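Local coordinates for protein putative adenosine kinase (Schistosoma mansoni, PDB 3VAS) that probably catalyses the ATP-dependent phosphorylation of adenosine to AMP, as a pfkB-family (ribokinase-like) adenosine kinase, and holds adenosine in its pocket, at residues T257-A262 against P288-D293; H202-E207 against K274-L279; E249-L254 against A262-D267. One frame throughout, in Å; residues are numbered along the deposited sequence.

Contact 1. Residues T257-A262 against P288-D293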
loop_
_atom_site.group_PDB
_atom_site.type_symbol
_atom_site.label_atom_id
_atom_site.label_comp_id
_atom_site.label_asym_id
_atom_site.label_seq_id
_atom_site.Cartn_x
_atom_site.Cartn_y
_atom_site.Cartn_z
ATOM N N THR A 257 -15.134 -11.909 -13.951
ATOM C CA THR A 257 -13.764 -11.909 -13.447
ATOM C C THR A 257 -13.577 -11.298 -12.056
ATOM O O THR A 257 -12.940 -11.907 -11.196
ATOM C CB THR A 257 -12.794 -11.250 -14.455
ATOM O OG1 THR A 257 -13.003 -11.815 -15.757
ATOM C CG2 THR A 257 -11.352 -11.485 -14.039
ATOM N N VAL A 258 -14.141 -10.114 -11.831
ATOM C CA VAL A 258 -13.913 -9.409 -10.572
ATOM C C VAL A 258 -14.578 -10.101 -9.375
ATOM O O VAL A 258 -13.943 -10.287 -8.337
ATOM C CB VAL A 258 -14.322 -7.923 -10.650
ATOM C CG1 VAL A 258 -14.060 -7.241 -9.325
ATOM C CG2 VAL A 258 -13.551 -7.224 -11.767
ATOM N N HIS A 259 -15.841 -10.491 -9.529
ATOM C CA HIS A 259 -16.529 -11.287 -8.515
ATOM C C HIS A 259 -15.846 -12.640 -8.308
ATOM O O HIS A 259 -15.640 -13.073 -7.174
ATOM C CB HIS A 259 -18.000 -11.498 -8.888
ATOM C CG HIS A 259 -18.852 -10.278 -8.715
ATOM N ND1 HIS A 259 -19.816 -10.177 -7.734
ATOM C CD2 HIS A 259 -18.881 -9.107 -9.394
ATOM C CE1 HIS A 259 -20.407 -8.998 -7.820
ATOM N NE2 HIS A 259 -19.859 -8.330 -8.820
ATOM N N ALA A 260 -15.499 -13.303 -9.408
ATOM C CA ALA A 260 -14.820 -14.596 -9.343
ATOM C C ALA A 260 -13.480 -14.502 -8.608
ATOM O O ALA A 260 -13.122 -15.394 -7.843
ATOM C CB ALA A 260 -14.625 -15.174 -10.742
ATOM N N THR A 261 -12.750 -13.416 -8.838
ATOM C CA THR A 261 -11.470 -13.203 -8.168
ATOM C C THR A 261 -11.660 -13.045 -6.662
ATOM O O THR A 261 -10.902 -13.609 -5.870
ATOM C CB THR A 261 -10.737 -11.964 -8.728
ATOM O OG1 THR A 261 -10.325 -12.217 -10.077
ATOM C CG2 THR A 261 -9.513 -11.632 -7.886
ATOM N N ALA A 262 -12.680 -12.283 -6.274
ATOM C CA ALA A 262 -12.972 -12.057 -4.862
ATOM C C ALA A 262 -13.273 -13.379 -4.163
ATOM O O ALA A 262 -12.764 -13.648 -3.076
ATOM C CB ALA A 262 -14.137 -11.086 -4.706
ATOM N N PRO A 288 -19.662 0.826 -6.530
ATOM C CA PRO A 288 -19.677 0.083 -5.266
ATOM C C PRO A 288 -18.520 -0.897 -5.126
ATOM O O PRO A 288 -18.193 -1.642 -6.057
ATOM C CB PRO A 288 -21.001 -0.676 -5.328
ATOM C CG PRO A 288 -21.878 0.193 -6.170
ATOM C CD PRO A 288 -20.968 0.771 -7.213
ATOM N N LEU A 289 -17.889 -0.875 -3.959
ATOM C CA LEU A 289 -16.823 -1.813 -3.666
ATOM C C LEU A 289 -17.451 -3.157 -3.342
ATOM O O LEU A 289 -18.620 -3.229 -2.954
ATOM C CB LEU A 289 -15.953 -1.312 -2.503
ATOM C CG LEU A 289 -16.573 -1.113 -1.113
ATOM C CD1 LEU A 289 -16.597 -2.411 -0.313
ATOM C CD2 LEU A 289 -15.818 -0.040 -0.348
ATOM N N LEU A 290 -16.669 -4.216 -3.506
ATOM C CA LEU A 290 -17.123 -5.565 -3.215
ATOM C C LEU A 290 -16.390 -6.088 -1.991
ATOM O O LEU A 290 -15.215 -5.786 -1.785
ATOM C CB LEU A 290 -16.867 -6.489 -4.413
ATOM C CG LEU A 290 -17.447 -6.036 -5.754
ATOM C CD1 LEU A 290 -16.985 -6.939 -6.882
ATOM C CD2 LEU A 290 -18.973 -5.974 -5.693
ATOM N N TYR A 291 -17.088 -6.867 -1.174
ATOM C CA TYR A 291 -16.438 -7.587 -0.089
ATOM C C TYR A 291 -17.099 -8.938 0.148
ATOM O O TYR A 291 -18.281 -9.123 -0.130
ATOM C CB TYR A 291 -16.410 -6.758 1.202
ATOM C CG TYR A 291 -17.758 -6.530 1.858
ATOM C CD1 TYR A 291 -18.261 -7.425 2.795
ATOM C CD2 TYR A 291 -18.516 -5.406 1.557
ATOM C CE1 TYR A 291 -19.493 -7.211 3.406
ATOM C CE2 TYR A 291 -19.745 -5.186 2.156
ATOM C CZ TYR A 291 -20.226 -6.088 3.079
ATOM O OH TYR A 291 -21.449 -5.862 3.671
ATOM N N THR A 292 -16.312 -9.884 0.644
ATOM C CA THR A 292 -16.808 -11.195 1.037
ATOM C C THR A 292 -15.780 -11.777 1.986
ATOM O O THR A 292 -14.723 -11.183 2.204
ATOM C CB THR A 292 -16.968 -12.141 -0.180
ATOM O OG1 THR A 292 -17.632 -13.355 0.219
ATOM C CG2 THR A 292 -15.604 -12.474 -0.780
ATOM N N ASP A 293 -16.092 -12.931 2.561
ATOM C CA ASP A 293 -15.105 -13.694 3.309
ATOM C C ASP A 293 -15.318 -15.185 3.068
ATOM O O ASP A 293 -16.333 -15.584 2.497
ATOM C CB ASP A 293 -15.145 -13.352 4.800
ATOM C CG ASP A 293 -16.501 -13.588 5.411
ATOM O OD1 ASP A 293 -16.770 -14.734 5.829
ATOM O OD2 ASP A 293 -17.298 -12.625 5.470
#

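Contact 2. Residues H202-E207 against K274-L279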
loop_
_atom_site.group_PDB
_atom_site.type_symbol
_atom_site.label_atom_id
_atom_site.label_comp_id
_atom_site.label_asym_id
_atom_site.label_seq_id
_atom_site.Cartn_x
_atom_site.Cartn_y
_atom_site.Cartn_z
ATOM N N HIS A 202 5.185 -15.840 10.866
ATOM C CA HIS A 202 5.113 -15.505 12.285
ATOM C C HIS A 202 3.684 -15.140 12.683
ATOM O O HIS A 202 3.192 -15.576 13.724
ATOM C CB HIS A 202 6.066 -14.357 12.625
ATOM C CG HIS A 202 5.856 -13.786 13.993
ATOM N ND1 HIS A 202 6.477 -14.289 15.116
ATOM C CD2 HIS A 202 5.085 -12.757 14.419
ATOM C CE1 HIS A 202 6.100 -13.594 16.174
ATOM N NE2 HIS A 202 5.255 -12.658 15.779
ATOM N N SER A 203 3.023 -14.346 11.846
ATOM C CA SER A 203 1.642 -13.941 12.098
ATOM C C SER A 203 0.699 -15.140 12.188
ATOM O O SER A 203 -0.034 -15.287 13.164
ATOM C CB SER A 203 1.157 -12.965 11.021
ATOM O OG SER A 203 -0.208 -12.616 11.214
ATOM N N LEU A 204 0.728 -16.000 11.174
ATOM C CA LEU A 204 -0.172 -17.150 11.126
ATOM C C LEU A 204 0.048 -18.114 12.291
ATOM O O LEU A 204 -0.912 -18.597 12.899
ATOM C CB LEU A 204 -0.038 -17.897 9.798
ATOM C CG LEU A 204 -1.212 -18.830 9.499
ATOM C CD1 LEU A 204 -2.469 -18.009 9.261
ATOM C CD2 LEU A 204 -0.924 -19.733 8.306
ATOM N N GLU A 205 1.309 -18.391 12.607
ATOM C CA GLU A 205 1.624 -19.314 13.691
ATOM C C GLU A 205 1.197 -18.753 15.047
ATOM O O GLU A 205 0.913 -19.508 15.972
ATOM C CB GLU A 205 3.111 -19.697 13.690
ATOM C CG GLU A 205 4.053 -18.626 14.217
ATOM C CD GLU A 205 5.514 -19.061 14.188
ATOM O OE1 GLU A 205 6.289 -18.617 15.066
ATOM O OE2 GLU A 205 5.888 -19.842 13.286
ATOM N N ASN A 206 1.131 -17.429 15.156
ATOM C CA ASN A 206 0.717 -16.788 16.404
ATOM C C ASN A 206 -0.715 -16.253 16.381
ATOM O O ASN A 206 -1.134 -15.559 17.308
ATOM C CB ASN A 206 1.695 -15.677 16.795
ATOM C CG ASN A 206 3.045 -16.219 17.219
ATOM O OD1 ASN A 206 4.068 -15.926 16.604
ATOM N ND2 ASN A 206 3.051 -17.026 18.272
ATOM N N GLU A 207 -1.454 -16.593 15.326
ATOM C CA GLU A 207 -2.853 -16.186 15.173
ATOM C C GLU A 207 -3.043 -14.675 15.251
ATOM O O GLU A 207 -3.961 -14.184 15.906
ATOM C CB GLU A 207 -3.754 -16.897 16.188
ATOM C CG GLU A 207 -4.146 -18.311 15.778
ATOM C CD GLU A 207 -4.911 -18.341 14.462
ATOM O OE1 GLU A 207 -6.021 -17.767 14.403
ATOM O OE2 GLU A 207 -4.399 -18.929 13.483
ATOM N N LYS A 274 -5.408 -24.881 8.064
ATOM C CA LYS A 274 -6.383 -24.683 9.128
ATOM C C LYS A 274 -7.590 -23.914 8.600
ATOM O O LYS A 274 -7.440 -22.960 7.830
ATOM C CB LYS A 274 -5.749 -23.911 10.284
ATOM C CG LYS A 274 -6.340 -24.226 11.643
ATOM C CD LYS A 274 -5.766 -25.518 12.200
ATOM C CE LYS A 274 -4.321 -25.336 12.639
ATOM N NZ LYS A 274 -4.218 -24.419 13.810
ATOM N N LYS A 275 -8.782 -24.336 9.008
ATOM C CA LYS A 275 -10.007 -23.632 8.649
ATOM C C LYS A 275 -10.034 -22.282 9.355
ATOM O O LYS A 275 -9.969 -22.208 10.582
ATOM C CB LYS A 275 -11.242 -24.457 9.018
ATOM N N ARG A 276 -10.132 -21.217 8.570
ATOM C CA ARG A 276 -9.974 -19.867 9.084
ATOM C C ARG A 276 -10.672 -18.889 8.147
ATOM O O ARG A 276 -10.800 -19.145 6.952
ATOM C CB ARG A 276 -8.481 -19.537 9.189
ATOM C CG ARG A 276 -8.138 -18.332 10.043
ATOM C CD ARG A 276 -6.631 -18.062 10.045
ATOM N NE ARG A 276 -5.868 -18.991 10.884
ATOM C CZ ARG A 276 -5.184 -20.037 10.426
ATOM N NH1 ARG A 276 -5.170 -20.309 9.130
ATOM N NH2 ARG A 276 -4.513 -20.816 11.263
ATOM N N LYS A 277 -11.129 -17.769 8.696
ATOM C CA LYS A 277 -11.815 -16.751 7.911
ATOM C C LYS A 277 -10.847 -15.745 7.280
ATOM O O LYS A 277 -10.028 -15.138 7.974
ATOM C CB LYS A 277 -12.832 -16.022 8.793
ATOM C CG LYS A 277 -13.329 -14.702 8.239
ATOM C CD LYS A 277 -14.414 -14.113 9.139
ATOM C CE LYS A 277 -14.819 -12.721 8.683
ATOM N NZ LYS A 277 -16.022 -12.223 9.406
ATOM N N ARG A 278 -10.935 -15.575 5.964
ATOM C CA ARG A 278 -10.200 -14.507 5.294
ATOM C C ARG A 278 -11.159 -13.511 4.666
ATOM O O ARG A 278 -12.104 -13.899 3.990
ATOM C CB ARG A 278 -9.249 -15.041 4.220
ATOM C CG ARG A 278 -8.568 -13.915 3.436
ATOM C CD ARG A 278 -7.357 -14.392 2.650
ATOM N NE ARG A 278 -7.684 -15.536 1.825
ATOM C CZ ARG A 278 -7.211 -16.760 2.014
ATOM N NH1 ARG A 278 -6.360 -17.012 2.997
ATOM N NH2 ARG A 278 -7.595 -17.728 1.203
ATOM N N LEU A 279 -10.898 -12.227 4.889
ATOM C CA LEU A 279 -11.734 -11.160 4.360
ATOM C C LEU A 279 -11.107 -10.553 3.107
ATOM O O LEU A 279 -9.916 -10.247 3.088
ATOM C CB LEU A 279 -11.936 -10.083 5.430
ATOM C CG LEU A 279 -12.802 -8.885 5.045
ATOM C CD1 LEU A 279 -14.218 -9.343 4.744
ATOM C CD2 LEU A 279 -12.789 -7.828 6.144
#

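Contact 3. Residues E249-L254 against A262-D267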
loop_
_atom_site.group_PDB
_atom_site.type_symbol
_atom_site.label_atom_id
_atom_site.label_comp_id
_atom_site.label_asym_id
_atom_site.label_seq_id
_atom_site.Cartn_x
_atom_site.Cartn_y
_atom_site.Cartn_z
ATOM N N GLU A 249 -7.461 -13.013 -14.731
ATOM C CA GLU A 249 -6.991 -13.497 -16.025
ATOM C C GLU A 249 -5.876 -14.528 -15.872
ATOM O O GLU A 249 -5.907 -15.591 -16.499
ATOM C CB GLU A 249 -6.509 -12.343 -16.904
ATOM C CG GLU A 249 -5.889 -12.821 -18.212
ATOM C CD GLU A 249 -5.423 -11.690 -19.104
ATOM O OE1 GLU A 249 -5.076 -11.967 -20.274
ATOM O OE2 GLU A 249 -5.399 -10.531 -18.639
ATOM N N VAL A 250 -4.899 -14.208 -15.031
ATOM C CA VAL A 250 -3.770 -15.101 -14.788
ATOM C C VAL A 250 -4.229 -16.451 -14.225
ATOM O O VAL A 250 -3.577 -17.471 -14.432
ATOM C CB VAL A 250 -2.723 -14.440 -13.858
ATOM C CG1 VAL A 250 -1.603 -15.402 -13.523
ATOM C CG2 VAL A 250 -2.160 -13.196 -14.516
ATOM N N HIS A 251 -5.373 -16.460 -13.544
ATOM C CA HIS A 251 -5.884 -17.695 -12.950
ATOM C C HIS A 251 -6.955 -18.398 -13.782
ATOM O O HIS A 251 -7.563 -19.366 -13.327
ATOM C CB HIS A 251 -6.387 -17.445 -11.524
ATOM C CG HIS A 251 -5.294 -17.126 -10.553
ATOM N ND1 HIS A 251 -4.711 -15.880 -10.473
ATOM C CD2 HIS A 251 -4.663 -17.896 -9.637
ATOM C CE1 HIS A 251 -3.774 -15.892 -9.544
ATOM N NE2 HIS A 251 -3.725 -17.104 -9.019
ATOM N N GLY A 252 -7.183 -17.924 -15.000
ATOM C CA GLY A 252 -8.167 -18.549 -15.868
ATOM C C GLY A 252 -9.617 -18.261 -15.504
ATOM O O GLY A 252 -10.527 -18.930 -15.994
ATOM N N LEU A 253 -9.839 -17.267 -14.647
ATOM C CA LEU A 253 -11.194 -16.847 -14.303
ATOM C C LEU A 253 -11.755 -15.959 -15.414
ATOM O O LEU A 253 -11.786 -14.729 -15.294
ATOM C CB LEU A 253 -11.200 -16.108 -12.964
ATOM C CG LEU A 253 -10.511 -16.866 -11.826
ATOM C CD1 LEU A 253 -10.559 -16.082 -10.516
ATOM C CD2 LEU A 253 -11.125 -18.245 -11.659
ATOM N N LEU A 254 -12.198 -16.599 -16.492
ATOM C CA LEU A 254 -12.607 -15.903 -17.711
ATOM C C LEU A 254 -13.860 -15.035 -17.556
ATOM O O LEU A 254 -13.850 -13.857 -17.909
ATOM C CB LEU A 254 -12.800 -16.905 -18.852
ATOM N N ALA A 262 -12.680 -12.283 -6.274
ATOM C CA ALA A 262 -12.972 -12.057 -4.862
ATOM C C ALA A 262 -13.273 -13.379 -4.163
ATOM O O ALA A 262 -12.764 -13.648 -3.076
ATOM C CB ALA A 262 -14.137 -11.086 -4.706
ATOM N N ARG A 263 -14.093 -14.201 -4.810
ATOM C CA ARG A 263 -14.444 -15.527 -4.310
ATOM C C ARG A 263 -13.213 -16.432 -4.237
ATOM O O ARG A 263 -12.979 -17.107 -3.232
ATOM C CB ARG A 263 -15.523 -16.142 -5.209
ATOM C CG ARG A 263 -15.856 -17.612 -4.958
ATOM C CD ARG A 263 -16.290 -17.871 -3.525
ATOM N NE ARG A 263 -17.252 -16.893 -3.040
ATOM C CZ ARG A 263 -17.267 -16.416 -1.798
ATOM N NH1 ARG A 263 -16.368 -16.826 -0.914
ATOM N NH2 ARG A 263 -18.181 -15.525 -1.444
ATOM N N TYR A 264 -12.424 -16.430 -5.305
ATOM C CA TYR A 264 -11.237 -17.273 -5.386
ATOM C C TYR A 264 -10.219 -16.944 -4.295
ATOM O O TYR A 264 -9.707 -17.840 -3.625
ATOM C CB TYR A 264 -10.594 -17.146 -6.768
ATOM C CG TYR A 264 -9.423 -18.073 -7.000
ATOM C CD1 TYR A 264 -9.607 -19.320 -7.591
ATOM C CD2 TYR A 264 -8.133 -17.696 -6.644
ATOM C CE1 TYR A 264 -8.533 -20.169 -7.816
ATOM C CE2 TYR A 264 -7.057 -18.537 -6.860
ATOM C CZ TYR A 264 -7.261 -19.770 -7.450
ATOM O OH TYR A 264 -6.190 -20.606 -7.665
ATOM N N ILE A 265 -9.925 -15.659 -4.124
ATOM C CA ILE A 265 -8.956 -15.221 -3.123
ATOM C C ILE A 265 -9.433 -15.540 -1.706
ATOM O O ILE A 265 -8.654 -15.980 -0.860
ATOM C CB ILE A 265 -8.651 -13.713 -3.253
ATOM C CG1 ILE A 265 -7.914 -13.436 -4.567
ATOM C CG2 ILE A 265 -7.827 -13.219 -2.065
ATOM C CD1 ILE A 265 -7.469 -11.989 -4.721
ATOM N N ALA A 266 -10.718 -15.322 -1.458
ATOM C CA ALA A 266 -11.312 -15.610 -0.157
ATOM C C ALA A 266 -11.232 -17.092 0.199
ATOM O O ALA A 266 -11.084 -17.448 1.368
ATOM C CB ALA A 266 -12.766 -15.141 -0.127
ATOM N N ASP A 267 -11.329 -17.951 -0.812
ATOM C CA ASP A 267 -11.418 -19.390 -0.578
ATOM C C ASP A 267 -10.086 -20.135 -0.629
ATOM O O ASP A 267 -10.042 -21.329 -0.336
ATOM C CB ASP A 267 -12.403 -20.041 -1.556
ATOM C CG ASP A 267 -13.834 -19.617 -1.310
ATOM O OD1 ASP A 267 -14.096 -18.920 -0.306
ATOM O OD2 ASP A 267 -14.704 -20.000 -2.118
#

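Contact 1. Residues T257-A262 against P288-D293
Leu-290 reaches the helix with CG anti to its own carbonyl carbon (chi1 -54°) and an extended second torsion, which carries CD1 and CD2 to the side chains of Val-258 and His-259. The histidine has the same kind of first torsion, and this swings a ring whose CB does not aim at the strand round to meet the leucine. CD1 of Leu-290 then sits over one face of the imidazole, 3.9 Å from the centroid of the His-259 ring and 19° off its normal, the geometry of a CH-pi contact. It is displaced toward the rim, and its closest ring atom is NE2 of His-259 at 3.7 Å. The second methyl, CD2 of Leu-290, lies 4.0 Å from CE1 of His-259, so both branches of the leucine take part. The same CD1 also packs against CG1 of Val-258 at 3.8 Å, from a side chain that crosses the leucine at about a right angle. Further along, CG2 of Thr-292 approaches the carbonyl O of Ala-262 at 3.8 Å, while the hydroxyl OG1 of Thr-292 is engaged by Arg-263 and by the backbone O of Glu-298. Ile-299 adds to the apolar cover, touching both His-259 and Leu-290. The short axes run in the same general sense, 31° apart and 9.3 Å at closest approach, which shows a helix laid along a strand. This is helix-on-sheet packing, with helix 257-267 covering strand 287-293 as in the alpha/beta domain of ribokinase-like kinases.

Contact 2. Residues H202-E207 against K274-L279
Leu-204 and Glu-207 meet Arg-276 at a Schellman motif, which ends helix 189-205: Glu-207, with positive phi, is its C-prime residue, and its N bonds to the O of Leu-204, while Lys-208 N bonds to the O of Ser-203. The tighter, more covered part lies on the leucine. With CG of Leu-204 anti to the backbone N (chi1 -162°), CD1 is carried over the centre of the Arg-276 guanidinium, 3.5 Å above its plane and 3.6 Å from both CZ and NH1 of Arg-276. Tyr-233 and Asp-272 also touch this leucine, and Phe-270 makes a cation-pi contact with the arginine. The other part is polar and faces outward, since Glu-207 is exposed. The carboxylate lies at the guanidinium edge, the planes inclined by 28° and OE2 tilted out of the guanidinium plane, yet the grip is not symmetrical: NE and NH2 both converge on OE2. Each N-H is well short of straight, at 136° for NE, because two donors share one oxygen. NH2 has a second anionic partner in Asp-272, and the shared positive charge probably helps keep both carboxylates ionised. NZ of Lys-274 adds a positive charge farther off, 5.5 Å from OE2 of Glu-207. OE2 of Glu-207 takes NE of Arg-276 on its syn lone pair at 3.0 Å and meets NH2 of Arg-276 nearly along the C-O axis at 2.9 Å.

Contact 3. Residues E249-L254 against A262-D267
Tyr-264 reaches both His-251 and Leu-253, because its CG stands anti to the backbone N (chi1 -175°) and points the ring at the turn. At the start of the side chain, CB of Tyr-264 meets CD1 of Leu-253 at 3.9 Å. The next atom, CG of Tyr-264, is 4.2 Å from the same CD1 of Leu-253, which approaches the ring obliquely. Halfway out the partner changes, and CE2 of Tyr-264 lies 3.7 Å from CD2 of His-251. At the tip, OH of Tyr-264 is again 3.7 Å from CD2 of His-251. One histidine carbon thus adjoins the outer end of the phenol while the leucine serves its root. The two rings are inclined by 53° with centroids 5.2 Å apart, an oblique pairing. The imidazole is positioned by other residues: ND1 of His-251 bonds to the O of Tyr-247, whose ring stacks on it, and NE2 bonds to Asp-228. Held at both nitrogens, the imidazole is probably fixed in rotation, with CD2 toward the tyrosine. Tyr-247 also touches Tyr-264, so the aromatic cluster continues onto helix 241-250. At that helix's end Gly-252, with positive phi, is the C-prime residue of a Schellman motif, its N bonding to the O of Glu-249, and Leu-253 centres an inverse gamma turn. This is a Schellman-capped helix end whose loop, 251-256, leads into helix 257-267, on which it packs.

Following the chain from its N terminus, segment 202-207 comes first, then 249-254, 257-262, 262-267, 274-279 and 288-293. Contact 2 closes the longest loop, 66 residues between its segments, and contact 3, which has seven between its segments, lies wholly within it. Contact 1 closes 25 residues; it starts inside the loop of contact 2 but ends beyond it, so it crosses contact 2, and it crosses contact 3 as well, sharing Ala-262 on helix 257-267. That helix joins strand 287-293 through contact 1 and the end of helix 241-250 through contact 3. Contact 2 brings in the end of helix 189-205, and Arg-278 connects its loop to Ile-265 by a probable hydrogen bond.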